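Side-chain contacts in amidohydrolase 3 domain-containing protein (Pyrococcus horikoshii, PDB 3IGH), which is an uncharacterized, metal-dependent hydrolase of the amidohydrolase family that probably acts on carbon-nitrogen bonds other than peptide bonds: residues S154-E159 / I164-L169; E147-T152 / R173-E178. All coordinates share one frame; numbering follows the deposited sequence.

Contact 1: S154-E159 / I164-L169. With SO4 (sulfate ion), chain P.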
loop_
_atom_site.group_PDB
_atom_site.type_symbol
_atom_site.label_atom_id
_atom_site.label_comp_id
_atom_site.label_asym_id
_atom_site.label_seq_id
_atom_site.Cartn_x
_atom_site.Cartn_y
_atom_site.Cartn_z
ATOM N N SER A 154 -32.039 4.843 -27.838
ATOM C CA SER A 154 -31.415 5.649 -28.896
ATOM C C SER A 154 -31.435 4.916 -30.240
ATOM O O SER A 154 -31.837 3.749 -30.312
ATOM C CB SER A 154 -29.980 6.065 -28.522
ATOM O OG SER A 154 -29.032 5.053 -28.805
ATOM N N LYS A 155 -30.995 5.605 -31.297
ATOM C CA LYS A 155 -30.864 5.002 -32.635
ATOM C C LYS A 155 -29.774 3.923 -32.710
ATOM O O LYS A 155 -29.813 3.049 -33.581
ATOM C CB LYS A 155 -30.648 6.077 -33.711
ATOM C CG LYS A 155 -29.711 7.213 -33.327
ATOM C CD LYS A 155 -28.325 7.046 -33.912
ATOM C CE LYS A 155 -27.501 8.310 -33.709
ATOM N NZ LYS A 155 -26.115 8.161 -34.230
ATOM N N ASP A 156 -28.828 3.980 -31.774
ATOM C CA ASP A 156 -27.741 3.011 -31.672
ATOM C C ASP A 156 -28.116 1.737 -30.897
ATOM O O ASP A 156 -27.320 0.798 -30.800
ATOM C CB ASP A 156 -26.524 3.683 -31.040
ATOM C CG ASP A 156 -25.926 4.762 -31.926
ATOM O OD1 ASP A 156 -26.044 4.654 -33.166
ATOM O OD2 ASP A 156 -25.319 5.711 -31.377
ATOM N N PHE A 157 -29.328 1.714 -30.355
ATOM C CA PHE A 157 -29.849 0.547 -29.660
ATOM C C PHE A 157 -31.189 0.144 -30.270
ATOM O O PHE A 157 -32.216 0.792 -30.050
ATOM C CB PHE A 157 -29.954 0.820 -28.147
ATOM C CG PHE A 157 -30.701 -0.242 -27.364
ATOM C CD1 PHE A 157 -30.536 -1.605 -27.635
ATOM C CD2 PHE A 157 -31.540 0.130 -26.314
ATOM C CE1 PHE A 157 -31.224 -2.571 -26.904
ATOM C CE2 PHE A 157 -32.227 -0.830 -25.571
ATOM C CZ PHE A 157 -32.069 -2.185 -25.867
ATOM N N ASP A 158 -31.160 -0.936 -31.040
ATOM C CA ASP A 158 -32.366 -1.480 -31.641
ATOM C C ASP A 158 -32.929 -2.524 -30.698
ATOM O O ASP A 158 -32.358 -3.603 -30.531
ATOM C CB ASP A 158 -32.052 -2.083 -33.010
ATOM C CG ASP A 158 -33.305 -2.380 -33.829
ATOM O OD1 ASP A 158 -33.455 -1.764 -34.906
ATOM O OD2 ASP A 158 -34.126 -3.231 -33.410
ATOM N N GLU A 159 -34.063 -2.195 -30.090
ATOM C CA GLU A 159 -34.622 -3.006 -29.013
ATOM C C GLU A 159 -35.239 -4.314 -29.514
ATOM O O GLU A 159 -35.239 -5.319 -28.799
ATOM C CB GLU A 159 -35.609 -2.169 -28.182
ATOM C CG GLU A 159 -35.091 -0.739 -27.937
ATOM C CD GLU A 159 -35.731 -0.011 -26.763
ATOM O OE1 GLU A 159 -35.347 1.165 -26.527
ATOM O OE2 GLU A 159 -36.601 -0.600 -26.078
ATOM N N ILE A 164 -26.712 -3.596 -30.524
ATOM C CA ILE A 164 -26.166 -2.501 -29.745
ATOM C C ILE A 164 -24.858 -2.056 -30.411
ATOM O O ILE A 164 -23.951 -2.869 -30.613
ATOM C CB ILE A 164 -25.864 -2.976 -28.294
ATOM C CG1 ILE A 164 -27.101 -3.621 -27.648
ATOM C CG2 ILE A 164 -25.387 -1.828 -27.445
ATOM C CD1 ILE A 164 -26.773 -4.582 -26.514
ATOM N N LYS A 165 -24.762 -0.770 -30.740
ATOM C CA LYS A 165 -23.587 -0.238 -31.432
ATOM C C LYS A 165 -23.256 1.180 -30.988
ATOM O O LYS A 165 -24.027 1.800 -30.252
ATOM C CB LYS A 165 -23.782 -0.290 -32.957
ATOM C CG LYS A 165 -24.983 0.500 -33.480
ATOM C CD LYS A 165 -25.212 0.242 -34.967
ATOM C CE LYS A 165 -26.394 1.041 -35.501
ATOM N NZ LYS A 165 -26.124 2.504 -35.492
ATOM N N GLU A 166 -22.100 1.668 -31.438
ATOM C CA GLU A 166 -21.629 3.038 -31.194
ATOM C C GLU A 166 -21.675 3.448 -29.718
ATOM O O GLU A 166 -21.053 2.785 -28.880
ATOM C CB GLU A 166 -22.338 4.035 -32.125
ATOM C CG GLU A 166 -22.049 3.779 -33.618
ATOM C CD GLU A 166 -22.844 4.682 -34.561
ATOM O OE1 GLU A 166 -22.927 5.905 -34.309
ATOM O OE2 GLU A 166 -23.373 4.165 -35.569
ATOM N N LYS A 167 -22.421 4.502 -29.385
ATOM C CA LYS A 167 -22.430 4.991 -28.007
ATOM C C LYS A 167 -23.282 4.141 -27.065
ATOM O O LYS A 167 -23.065 4.172 -25.854
ATOM C CB LYS A 167 -22.790 6.478 -27.917
ATOM C CG LYS A 167 -24.227 6.831 -28.234
ATOM C CD LYS A 167 -24.453 8.327 -28.026
ATOM C CE LYS A 167 -25.785 8.787 -28.596
ATOM N NZ LYS A 167 -26.950 8.215 -27.860
ATOM N N SER A 168 -24.230 3.381 -27.618
ATOM C CA SER A 168 -24.991 2.410 -26.827
ATOM C C SER A 168 -24.117 1.233 -26.387
ATOM O O SER A 168 -24.339 0.658 -25.319
ATOM C CB SER A 168 -26.211 1.906 -27.591
ATOM O OG SER A 168 -27.124 2.963 -27.815
ATOM N N LEU A 169 -23.139 0.874 -27.221
ATOM C CA LEU A 169 -22.171 -0.167 -26.872
ATOM C C LEU A 169 -21.211 0.335 -25.807
ATOM O O LEU A 169 -20.822 -0.419 -24.904
ATOM C CB LEU A 169 -21.398 -0.654 -28.103
ATOM C CG LEU A 169 -20.458 -1.832 -27.802
ATOM C CD1 LEU A 169 -21.239 -3.058 -27.338
ATOM C CD2 LEU A 169 -19.606 -2.163 -28.994
HETATM S S SO4 P . -30.149 9.527 -30.110
HETATM O O1 SO4 P . -28.856 8.897 -29.872
HETATM O O2 SO4 P . -31.098 8.548 -30.626
HETATM O O3 SO4 P . -30.666 10.068 -28.855
HETATM O O4 SO4 P . -29.976 10.605 -31.080
#
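Two carboxylates meet here: Asp-156 OD1 lies 3.5 Å from Glu-166 OE1, their planes turned 50° apart. Lys-165 makes a salt bridge to each. Its chain bends only at chi4 (67°), turning NZ toward both acids. NZ reaches Asp-156 OD1 at 3.2 Å on the anti side, tilted from the carboxylate plane, and makes a weaker bond to Glu-166 OE2. Lys-155 NZ adds long bridges to both acids. Asp-156 is buried, and its OD2 rests on Glu-166 CB and Lys-167 CG. Lys-165 N gives a backbone bond to Asp-156 O at 3.0 Å. Phe-157 and Ile-164 form a non-hydrogen-bonded antiparallel pair of the hairpin, side by side. Ser-154 OG accepts from Asp-156 N in an ST turn and bonds weakly to Ser-168 OG. Without the Asp-156 carboxylate, as with an alanine here, Lys-165 NZ would probably keep only Glu-166 of the two acids, and a gap would open beside Glu-166 CB. A sulfate, probably from the crystallisation liquor, joins Lys-155 N to Lys-167 NZ, the latter 2.9 Å from O1. Lys-165, with Lys-155 at longer range, probably offsets the paired acids; Lys-167 and the backbone N of Lys-155 turn to an anion instead.

Contact 2: E147-T152 / R173-E178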
loop_
_atom_site.group_PDB
_atom_site.type_symbol
_atom_site.label_atom_id
_atom_site.label_comp_id
_atom_site.label_asym_id
_atom_site.label_seq_id
_atom_site.Cartn_x
_atom_site.Cartn_y
_atom_site.Cartn_z
ATOM N N GLU A 147 -32.428 -6.734 -19.850
ATOM C CA GLU A 147 -33.026 -6.389 -18.560
ATOM C C GLU A 147 -31.953 -5.883 -17.598
ATOM O O GLU A 147 -32.121 -4.827 -16.980
ATOM C CB GLU A 147 -33.751 -7.598 -17.957
ATOM C CG GLU A 147 -34.456 -7.311 -16.625
ATOM C CD GLU A 147 -35.538 -6.238 -16.738
ATOM O OE1 GLU A 147 -36.294 -6.248 -17.734
ATOM O OE2 GLU A 147 -35.634 -5.390 -15.824
ATOM N N LEU A 148 -30.850 -6.628 -17.506
ATOM C CA LEU A 148 -29.707 -6.234 -16.671
ATOM C C LEU A 148 -29.080 -4.916 -17.107
ATOM O O LEU A 148 -28.647 -4.117 -16.267
ATOM C CB LEU A 148 -28.639 -7.327 -16.669
ATOM C CG LEU A 148 -28.885 -8.581 -15.829
ATOM C CD1 LEU A 148 -27.839 -9.633 -16.152
ATOM C CD2 LEU A 148 -28.879 -8.261 -14.333
ATOM N N LEU A 149 -29.036 -4.684 -18.419
ATOM C CA LEU A 149 -28.317 -3.526 -18.949
ATOM C C LEU A 149 -29.095 -2.235 -18.793
ATOM O O LEU A 149 -28.498 -1.190 -18.524
ATOM C CB LEU A 149 -27.928 -3.730 -20.420
ATOM C CG LEU A 149 -26.813 -4.722 -20.762
ATOM C CD1 LEU A 149 -26.690 -4.856 -22.283
ATOM C CD2 LEU A 149 -25.473 -4.312 -20.132
ATOM N N ASN A 150 -30.417 -2.319 -18.978
ATOM C CA ASN A 150 -31.310 -1.162 -18.919
ATOM C C ASN A 150 -30.745 0.040 -19.679
ATOM O O ASN A 150 -30.535 1.120 -19.105
ATOM C CB ASN A 150 -31.643 -0.805 -17.457
ATOM C CG ASN A 150 -32.855 0.110 -17.339
ATOM O OD1 ASN A 150 -33.923 -0.184 -17.877
ATOM N ND2 ASN A 150 -32.684 1.234 -16.654
ATOM N N LEU A 151 -30.471 -0.177 -20.965
ATOM C CA LEU A 151 -29.825 0.826 -21.816
ATOM C C LEU A 151 -30.760 1.974 -22.145
ATOM O O LEU A 151 -31.971 1.784 -22.238
ATOM C CB LEU A 151 -29.313 0.193 -23.117
ATOM C CG LEU A 151 -28.277 -0.931 -22.993
ATOM C CD1 LEU A 151 -27.916 -1.500 -24.367
ATOM C CD2 LEU A 151 -27.020 -0.460 -22.244
ATOM N N THR A 152 -30.180 3.163 -22.308
ATOM C CA THR A 152 -30.921 4.360 -22.692
ATOM C C THR A 152 -31.392 4.191 -24.140
ATOM O O THR A 152 -30.595 3.805 -25.000
ATOM C CB THR A 152 -30.038 5.629 -22.547
ATOM O OG1 THR A 152 -29.513 5.697 -21.215
ATOM C CG2 THR A 152 -30.824 6.909 -22.835
ATOM N N ARG A 173 -20.895 -1.368 -22.152
ATOM C CA ARG A 173 -19.640 -1.783 -21.603
ATOM C C ARG A 173 -19.421 -1.189 -20.238
ATOM O O ARG A 173 -18.960 -1.852 -19.361
ATOM C CB ARG A 173 -18.540 -1.307 -22.492
ATOM C CG ARG A 173 -18.251 -2.191 -23.598
ATOM C CD ARG A 173 -16.785 -2.154 -23.816
ATOM N NE ARG A 173 -16.501 -2.134 -25.224
ATOM C CZ ARG A 173 -15.658 -2.965 -25.806
ATOM N NH1 ARG A 173 -15.470 -2.900 -27.107
ATOM N NH2 ARG A 173 -15.005 -3.850 -25.077
ATOM N N LYS A 174 -19.748 0.081 -20.102
ATOM C CA LYS A 174 -19.671 0.787 -18.821
ATOM C C LYS A 174 -20.556 0.115 -17.769
ATOM O O LYS A 174 -20.123 -0.109 -16.637
ATOM C CB LYS A 174 -20.072 2.256 -19.010
ATOM C CG LYS A 174 -19.751 3.168 -17.828
ATOM C CD LYS A 174 -20.105 4.619 -18.156
ATOM C CE LYS A 174 -19.425 5.614 -17.215
ATOM N NZ LYS A 174 -20.153 5.784 -15.924
ATOM N N VAL A 175 -21.782 -0.232 -18.165
ATOM C CA VAL A 175 -22.748 -0.884 -17.276
ATOM C C VAL A 175 -22.294 -2.290 -16.857
ATOM O O VAL A 175 -22.397 -2.668 -15.682
ATOM C CB VAL A 175 -24.160 -0.914 -17.936
ATOM C CG1 VAL A 175 -25.107 -1.825 -17.182
ATOM C CG2 VAL A 175 -24.741 0.496 -18.001
ATOM N N ILE A 176 -21.775 -3.057 -17.815
ATOM C CA ILE A 176 -21.184 -4.356 -17.511
ATOM C C ILE A 176 -20.040 -4.194 -16.502
ATOM O O ILE A 176 -20.003 -4.883 -15.488
ATOM C CB ILE A 176 -20.687 -5.087 -18.796
ATOM C CG1 ILE A 176 -21.875 -5.535 -19.658
ATOM C CG2 ILE A 176 -19.837 -6.316 -18.437
ATOM C CD1 ILE A 176 -21.495 -5.845 -21.106
ATOM N N ASN A 177 -19.128 -3.267 -16.780
ATOM C CA ASN A 177 -17.938 -3.100 -15.946
ATOM C C ASN A 177 -18.185 -2.540 -14.543
ATOM O O ASN A 177 -17.483 -2.897 -13.592
ATOM C CB ASN A 177 -16.903 -2.243 -16.673
ATOM C CG ASN A 177 -16.241 -2.981 -17.813
ATOM O OD1 ASN A 177 -16.296 -4.218 -17.895
ATOM N ND2 ASN A 177 -15.598 -2.234 -18.696
ATOM N N GLU A 178 -19.187 -1.675 -14.420
ATOM C CA GLU A 178 -19.453 -0.988 -13.155
ATOM C C GLU A 178 -20.561 -1.621 -12.335
ATOM O O GLU A 178 -20.512 -1.599 -11.111
ATOM C CB GLU A 178 -19.772 0.484 -13.401
ATOM C CG GLU A 178 -18.576 1.275 -13.880
ATOM C CD GLU A 178 -18.915 2.681 -14.331
ATOM O OE1 GLU A 178 -20.110 3.059 -14.312
ATOM O OE2 GLU A 178 -17.973 3.410 -14.712
#
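Leu-149 and Val-175 are the residues whose CA atoms come nearest, 6.4 Å apart, where the end of helix 143-149 meets the side of helix 166-180. Asn-150 then leaves helical geometry with a positive phi, and the chain turns off toward Thr-152. No hydrogen bond crosses between the two segments. One methyl of Leu-149 does most of the work. Its CD2 reaches two neighbours on the facing helix, 3.9 Å from Val-175 CG1 and 3.8 Å from Ile-176 CG1. Both pairs cross obliquely. The leucine owes this reach to the end of its side chain, which comes nearer to helix 166-180 than its first bond would suggest. With chi1 at 168°, Val-175 CG1 points opposite the backbone N of its own residue, up to the carbonyl end of the other helix. There it lies 3.7 Å from Leu-149 O. Phe-130 of strand 129-133 touches both Leu-149 and Ile-176, so the leucine and isoleucine share an aromatic neighbour from the sheet. Arg-179, further along helix 166-180, bonds through NH2 to Leu-148 O and weakly to Leu-149 O, and so links the two helices. The segments themselves meet through a small apolar surface of branched side chains. Beside it, a positive guanidinium set against the carbonyl end of a helix is likely to be electrostatically favourable, and its polar bonds add to the apolar packing.

Overall arrangement
Helix 143-149 ends within 147-152, the first half of contact 2. The chain next passes 154-159 and turns back through 164-169, where contact 1 closes a short hairpin loop. Helix 166-180 then carries it on to 173-178, which closes the longer loop of contact 2. Contact 1 is therefore nested inside contact 2, and both use helix 166-180. Their centres are 12 Å apart. Leu-151 joins them, packing on Phe-157 and Ile-164. Strand 163-165 also pairs with strand 138-141, so the hairpin extends the mixed sheet to its edge at 157-158. Contact 1 ties this edge to the start of helix 166-180. Contact 2 ties that helix to helix 143-149.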